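Peptidase M14 domain-containing protein (Shewanella amazonensis, PDB 2QVP) is of uncharacterised function but probably acts as a zinc-dependent hydrolase of the metallocarboxypeptidase type. Local coordinates at residues G164-H169 and N264-M269; G189-S194 and A238-C243; D212-P215 and V220-N223. One frame throughout, in Å; residues are numbered along the deposited sequence.

Contact 1. Residues G164-H169 and N264-M269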
# COMPACT_ATOMS: atom_id res chain seq x y z
N GLY A 164 4.01 -1.30 11.92
CA GLY A 164 3.90 -1.96 10.63
C GLY A 164 3.48 -1.09 9.45
O GLY A 164 2.67 -0.22 9.60
N ILE A 165 4.06 -1.37 8.28
CA ILE A 165 3.71 -0.77 7.02
C ILE A 165 3.39 -1.90 6.01
O ILE A 165 4.11 -2.90 5.92
CB ILE A 165 4.79 0.20 6.44
CG1 ILE A 165 4.41 0.67 5.02
CG2 ILE A 165 6.26 -0.36 6.45
CD1 ILE A 165 3.07 1.38 4.97
N LEU A 166 2.27 -1.76 5.31
CA LEU A 166 1.93 -2.62 4.21
C LEU A 166 1.65 -1.69 3.02
O LEU A 166 0.78 -0.82 3.16
CB LEU A 166 0.70 -3.44 4.49
CG LEU A 166 0.03 -4.20 3.31
CD1 LEU A 166 0.94 -5.28 2.74
CD2 LEU A 166 -1.28 -4.83 3.72
N THR A 167 2.43 -1.81 1.93
CA THR A 167 2.15 -1.05 0.71
C THR A 167 1.69 -2.07 -0.33
O THR A 167 2.31 -3.10 -0.51
CB THR A 167 3.32 -0.23 0.21
OG1 THR A 167 3.90 0.48 1.31
CG2 THR A 167 2.84 0.76 -0.80
N CYS A 168 0.61 -1.75 -1.03
CA CYS A 168 0.00 -2.68 -1.95
C CYS A 168 0.29 -2.36 -3.41
O CYS A 168 -0.37 -1.51 -4.02
CB CYS A 168 -1.49 -2.75 -1.63
SG CYS A 168 -1.70 -3.48 0.07
N HIS A 169 1.27 -3.08 -3.93
CA HIS A 169 1.73 -2.96 -5.32
C HIS A 169 1.21 -4.07 -6.21
O HIS A 169 0.57 -5.01 -5.72
CB HIS A 169 3.27 -2.96 -5.36
CG HIS A 169 3.88 -1.65 -5.01
ND1 HIS A 169 3.67 -1.04 -3.79
CD2 HIS A 169 4.69 -0.83 -5.71
CE1 HIS A 169 4.32 0.11 -3.77
NE2 HIS A 169 4.94 0.26 -4.92
N ASN A 264 -6.23 -7.71 5.36
CA ASN A 264 -6.84 -8.45 6.47
C ASN A 264 -5.82 -9.25 7.27
O ASN A 264 -5.83 -9.19 8.49
CB ASN A 264 -7.92 -9.44 6.00
CG ASN A 264 -9.20 -8.75 5.54
OD1 ASN A 264 -9.60 -7.71 6.08
ND2 ASN A 264 -9.87 -9.37 4.56
N THR A 265 -4.95 -9.99 6.58
CA THR A 265 -3.91 -10.80 7.22
C THR A 265 -2.90 -9.93 7.95
O THR A 265 -2.50 -10.27 9.06
CB THR A 265 -3.17 -11.68 6.20
OG1 THR A 265 -4.13 -12.44 5.46
CG2 THR A 265 -2.20 -12.63 6.87
N PHE A 266 -2.51 -8.83 7.31
CA PHE A 266 -1.59 -7.86 7.88
C PHE A 266 -2.11 -7.31 9.21
O PHE A 266 -1.39 -7.37 10.22
CB PHE A 266 -1.32 -6.75 6.84
CG PHE A 266 -0.52 -5.59 7.35
CD1 PHE A 266 0.86 -5.69 7.49
CD2 PHE A 266 -1.15 -4.39 7.63
CE1 PHE A 266 1.58 -4.57 7.94
CE2 PHE A 266 -0.45 -3.28 8.07
CZ PHE A 266 0.91 -3.36 8.23
N VAL A 267 -3.37 -6.85 9.22
CA VAL A 267 -4.02 -6.33 10.44
C VAL A 267 -4.28 -7.44 11.46
O VAL A 267 -4.11 -7.22 12.66
CB VAL A 267 -5.34 -5.56 10.08
CG1 VAL A 267 -6.16 -5.21 11.33
CG2 VAL A 267 -5.03 -4.30 9.31
N ASN A 268 -4.69 -8.62 10.97
CA ASN A 268 -4.93 -9.82 11.81
C ASN A 268 -3.72 -10.24 12.64
O ASN A 268 -3.85 -10.52 13.82
CB ASN A 268 -5.32 -11.08 11.00
CG ASN A 268 -6.80 -11.17 10.65
OD1 ASN A 268 -7.61 -10.26 10.90
ND2 ASN A 268 -7.14 -12.31 10.03
N MSE A 269 -2.57 -10.33 11.99
CA MSE A 269 -1.32 -10.71 12.65
C MSE A 269 -0.84 -9.65 13.65
O MSE A 269 -0.54 -9.96 14.82
CB MSE A 269 -0.21 -10.93 11.60
CG MSE A 269 -0.38 -12.13 10.67
SE MSE A 269 0.03 -13.86 11.49
CE MSE A 269 -1.59 -14.24 12.52
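The ring of Phe-266, on the helix 252-270, lies flat against the aliphatic start of the Leu-166 side chain on the strand 165-171, and these two residues supply most of the surface that the segments bury. CB of Leu-166 stands 3.5 Å from the centroid of the Phe-266 ring and almost exactly on the ring normal, 1° from it, which makes a centred CH-pi contact over one face. All six ring carbons therefore sit at nearly the same distance from that CB. Phe-266 reaches this place because its CG is anti to the backbone N (chi1 173°), which carries the ring off the helix toward the strand. The two side chains slide past each other in opposite directions: the Leu-166 branch ending in CD2 runs back along the phenylalanine and meets its CB at 3.7 Å. The far end of the ring rests on backbone. CZ of Phe-266 approaches Leu-166 N at 3.6 Å, and the carbonyl carbon of Gly-164 lies at the ring edge, close to its plane. A side chain on Gly-164 would be pressed against Phe-266, since a CB built there would fall 3.2 Å from CZ. Leu-68 and Ile-70 of the strand 67-72 also touch Phe-266. Replacing Phe-266 with an alanine would probably leave CB of Leu-166 without its aromatic cover and open a gap beside the backbone of Gly-164. No hydrogen bond crosses between the segments; the contact is a buried one, made by carbon groups and backbone atoms. It joins a central parallel strand of the mixed sheet to the long C-terminal helix that covers it, the helix-on-sheet layering characteristic of the alpha/beta fold of M14 and related zinc exopeptidases.

Contact 2. Residues G189-S194 and A238-C243. With SO4 (sulfate ion), chain E.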
# COMPACT_ATOMS: atom_id res chain seq x y z
N GLY A 189 9.95 -14.99 8.56
CA GLY A 189 9.17 -15.75 9.55
C GLY A 189 7.69 -15.79 9.22
O GLY A 189 7.29 -15.55 8.06
N ARG A 190 6.87 -16.07 10.25
CA ARG A 190 5.40 -16.19 10.15
C ARG A 190 4.75 -15.00 9.47
O ARG A 190 3.84 -15.20 8.68
CB ARG A 190 4.75 -16.34 11.53
N PHE A 191 5.21 -13.79 9.81
CA PHE A 191 4.73 -12.55 9.21
C PHE A 191 4.82 -12.56 7.68
O PHE A 191 3.83 -12.32 6.99
CB PHE A 191 5.46 -11.34 9.78
CG PHE A 191 5.07 -10.04 9.14
CD1 PHE A 191 3.88 -9.42 9.48
CD2 PHE A 191 5.89 -9.44 8.19
CE1 PHE A 191 3.52 -8.22 8.89
CE2 PHE A 191 5.52 -8.28 7.60
CZ PHE A 191 4.34 -7.66 7.95
N SER A 192 6.02 -12.83 7.18
CA SER A 192 6.29 -12.89 5.77
C SER A 192 5.49 -14.02 5.09
O SER A 192 4.86 -13.81 4.05
CB SER A 192 7.78 -13.13 5.52
OG SER A 192 8.59 -12.07 5.99
N HIS A 193 5.56 -15.20 5.70
CA HIS A 193 4.87 -16.37 5.15
C HIS A 193 3.35 -16.23 5.11
O HIS A 193 2.73 -16.69 4.15
CB HIS A 193 5.28 -17.66 5.88
CG HIS A 193 6.74 -17.97 5.81
ND1 HIS A 193 7.39 -18.72 6.77
CD2 HIS A 193 7.69 -17.57 4.93
CE1 HIS A 193 8.68 -18.81 6.45
NE2 HIS A 193 8.88 -18.12 5.34
N SER A 194 2.76 -15.59 6.13
CA SER A 194 1.30 -15.43 6.16
C SER A 194 0.80 -14.49 5.05
O SER A 194 -0.21 -14.78 4.42
CB SER A 194 0.85 -14.98 7.56
OG SER A 194 1.21 -15.97 8.53
N ALA A 238 9.45 1.48 11.64
CA ALA A 238 8.33 0.51 11.46
C ALA A 238 8.85 -0.88 11.82
O ALA A 238 9.90 -1.30 11.31
CB ALA A 238 7.73 0.53 10.05
N ARG A 239 8.16 -1.54 12.74
CA ARG A 239 8.59 -2.86 13.25
C ARG A 239 8.79 -3.90 12.12
O ARG A 239 9.83 -4.56 12.04
CB ARG A 239 7.58 -3.32 14.31
CG ARG A 239 7.69 -4.73 14.86
CD ARG A 239 8.96 -4.96 15.59
NE ARG A 239 9.05 -6.34 16.04
CZ ARG A 239 10.07 -6.85 16.75
NH1 ARG A 239 11.11 -6.08 17.12
NH2 ARG A 239 10.04 -8.14 17.11
N VAL A 240 7.81 -4.00 11.23
CA VAL A 240 7.86 -4.92 10.12
C VAL A 240 7.32 -4.19 8.91
O VAL A 240 6.69 -3.13 9.06
CB VAL A 240 7.01 -6.19 10.39
CG1 VAL A 240 7.66 -7.06 11.46
CG2 VAL A 240 5.59 -5.80 10.76
N GLY A 241 7.58 -4.74 7.73
CA GLY A 241 7.06 -4.10 6.51
C GLY A 241 6.72 -5.11 5.46
O GLY A 241 7.23 -6.22 5.48
N CYS A 242 5.86 -4.72 4.53
CA CYS A 242 5.57 -5.57 3.41
C CYS A 242 5.18 -4.72 2.21
O CYS A 242 4.55 -3.69 2.36
CB CYS A 242 4.43 -6.52 3.73
SG CYS A 242 3.99 -7.65 2.38
N CYS A 243 5.67 -5.13 1.05
CA CYS A 243 5.22 -4.58 -0.21
C CYS A 243 4.73 -5.81 -0.97
O CYS A 243 5.55 -6.61 -1.40
CB CYS A 243 6.32 -3.84 -0.94
SG CYS A 243 5.82 -3.25 -2.54
S SO4 E . 8.63 -16.49 13.41
O1 SO4 E . 8.21 -17.28 14.57
O2 SO4 E . 7.49 -15.71 12.95
O3 SO4 E . 9.73 -15.59 13.78
O4 SO4 E . 9.09 -17.39 12.35
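Helix-on-sheet packing of the M14-type alpha/beta fold joins the first turn of the helix 190-200 to the entry of the strand 241-247, at Val-240 just before it, with Phe-191 as the helix residue that bridges the two. A chi1 of 176° swings the Phe-191 ring away from its own backbone N and over to Val-240. There CG2 of Val-240 lies over one ring face, 3.9 Å from the centroid and displaced toward the rim, a CH-pi contact whose nearest atom is CZ of Phe-191 at 3.6 Å. The same ring presents its edge to the backbone: the carbonyl O of Gly-241 sits near the ring plane, 3.4 Å from CE2 of Phe-191. CB of Cys-242 adds a looser apolar touch to CZ. Phe-266 and Leu-270 of the helix 252-270 also meet Phe-191, so the ring is shared between that helix and the strand. No hydrogen bond links the segments.

Within the helix, the carbonyl O of Arg-190 takes two bonds from Ser-194, whose N and OG arrive from opposite faces of the carbonyl plane. Gly-189 is the N-cap, and a sulfate, probably from the crystallisation liquor, has settled at this helix start. Arg-190 N gives it a hydrogen bond of 2.8 Å to O2 and a weak one of 3.3 Å to O4.

Contact 3. Residues D212-P215 and V220-N223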
# COMPACT_ATOMS: atom_id res chain seq x y z
N ASP A 212 12.98 -8.30 -10.91
CA ASP A 212 13.49 -6.90 -10.91
C ASP A 212 14.88 -6.76 -10.24
O ASP A 212 15.14 -5.82 -9.49
CB ASP A 212 12.45 -5.95 -10.28
CG ASP A 212 11.16 -5.89 -11.10
OD1 ASP A 212 11.14 -6.46 -12.22
OD2 ASP A 212 10.17 -5.27 -10.63
N ASN A 213 15.73 -7.74 -10.54
CA ASN A 213 17.11 -7.83 -10.05
C ASN A 213 17.24 -8.14 -8.53
O ASN A 213 18.30 -7.91 -7.94
CB ASN A 213 17.88 -6.55 -10.47
CG ASN A 213 19.31 -6.84 -10.91
OD1 ASN A 213 20.17 -7.22 -10.10
ND2 ASN A 213 19.57 -6.65 -12.20
N CYS A 214 16.17 -8.70 -7.93
CA CYS A 214 16.13 -9.10 -6.51
C CYS A 214 15.89 -10.61 -6.37
O CYS A 214 15.04 -11.16 -7.08
CB CYS A 214 15.00 -8.42 -5.77
SG CYS A 214 15.19 -6.67 -5.64
N PRO A 215 16.59 -11.26 -5.42
CA PRO A 215 16.35 -12.69 -5.24
C PRO A 215 15.04 -12.99 -4.45
O PRO A 215 14.88 -12.56 -3.28
CB PRO A 215 17.59 -13.16 -4.47
CG PRO A 215 18.02 -11.97 -3.69
CD PRO A 215 17.59 -10.75 -4.46
N VAL A 220 9.27 -14.65 -1.29
CA VAL A 220 9.68 -13.50 -0.51
C VAL A 220 11.06 -12.90 -0.92
O VAL A 220 12.03 -13.63 -1.09
CB VAL A 220 9.84 -13.89 0.99
CG1 VAL A 220 10.20 -12.66 1.83
CG2 VAL A 220 8.61 -14.55 1.54
N ILE A 221 11.10 -11.57 -1.09
CA ILE A 221 12.33 -10.79 -1.27
C ILE A 221 12.47 -10.15 0.11
O ILE A 221 11.64 -9.36 0.51
CB ILE A 221 12.24 -9.76 -2.38
CG1 ILE A 221 12.02 -10.44 -3.75
CG2 ILE A 221 13.50 -8.89 -2.38
CD1 ILE A 221 11.60 -9.47 -4.86
N PHE A 222 13.52 -10.48 0.83
CA PHE A 222 13.64 -10.12 2.24
C PHE A 222 14.68 -9.05 2.54
O PHE A 222 15.84 -9.18 2.11
CB PHE A 222 14.01 -11.41 2.98
CG PHE A 222 14.02 -11.29 4.48
CD1 PHE A 222 12.84 -11.02 5.17
CD2 PHE A 222 15.17 -11.50 5.21
CE1 PHE A 222 12.81 -10.92 6.55
CE2 PHE A 222 15.17 -11.40 6.60
CZ PHE A 222 13.99 -11.11 7.27
N ASN A 223 14.27 -8.02 3.30
CA ASN A 223 15.14 -6.92 3.72
C ASN A 223 15.98 -6.34 2.58
O ASN A 223 17.20 -6.29 2.68
CB ASN A 223 16.04 -7.40 4.88
CG ASN A 223 15.27 -7.63 6.16
OD1 ASN A 223 14.18 -7.08 6.35
ND2 ASN A 223 15.85 -8.40 7.07
O HOH W 1 15.27 -12.51 -0.56
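With CG1 anti to the carbonyl carbon (chi1 -63°) and CD1 extended beyond it (chi2 167°), the longer branch of Ile-221 brings CD1 up against CB of Cys-214, while CG2, anti to the backbone N, comes to the same neighbour from the other arm of the fork. The contact lies at the outer edge of the mixed sheet of this M14-type alpha/beta fold. There the strand 220-222, outermost within the chain, is approached by the strand 214-216, which belongs to a separate two-stranded antiparallel sheet with 209-211. CB of Cys-214 rests against both branch ends, 3.7 Å from CD1 of Ile-221 and equally far from its CG2. The backbone of Pro-215 lies on the remaining part of the side chain: its carbonyl O is 3.6 Å from CG1 of Ile-221. Side-chain and backbone contacts of this kind carry the direct meeting, because no hydrogen bond passes directly between the segments despite a closest CA separation of 6.0 Å between Pro-215 and Ile-221. Ile-221 instead pairs through its backbone with Val-179 and Thr-181 of the strand 178-182, and its side chain also touches Tyr-178 and Tyr-180. Its side chain is about 7 Å from that of Glu-245, the predicted proton donor/acceptor, so this packing lies close to the probable active site. Cys-214 makes a further contact with His-224. A water molecule inserted between the segments links them: it donates to the carbonyl O of Pro-215 at 2.7 Å and accepts from the backbone N of Phe-222 at 3.0 Å.

From the N terminus, the chain reaches 164-169 on a central strand, then 189-194 at the start of a helix, and next 212-215 and 220-223, where contact 3 closes a short loop at the sheet margin. Contact 2 closes a larger loop around it at 238-243, and contact 1 encloses both when the C-terminal helix arrives at 264-269. The loops are nested and none cross. Contacts 1 and 2 adjoin because strands 165-171 and 241-247 are sheet neighbours, with Cys-242 probably hydrogen-bonded to Ile-165 and Thr-167. Contact 3 touches neither, though its nearest atoms come within about 4 Å of contact 2; it joins the small two-stranded sheet to the large one's far edge.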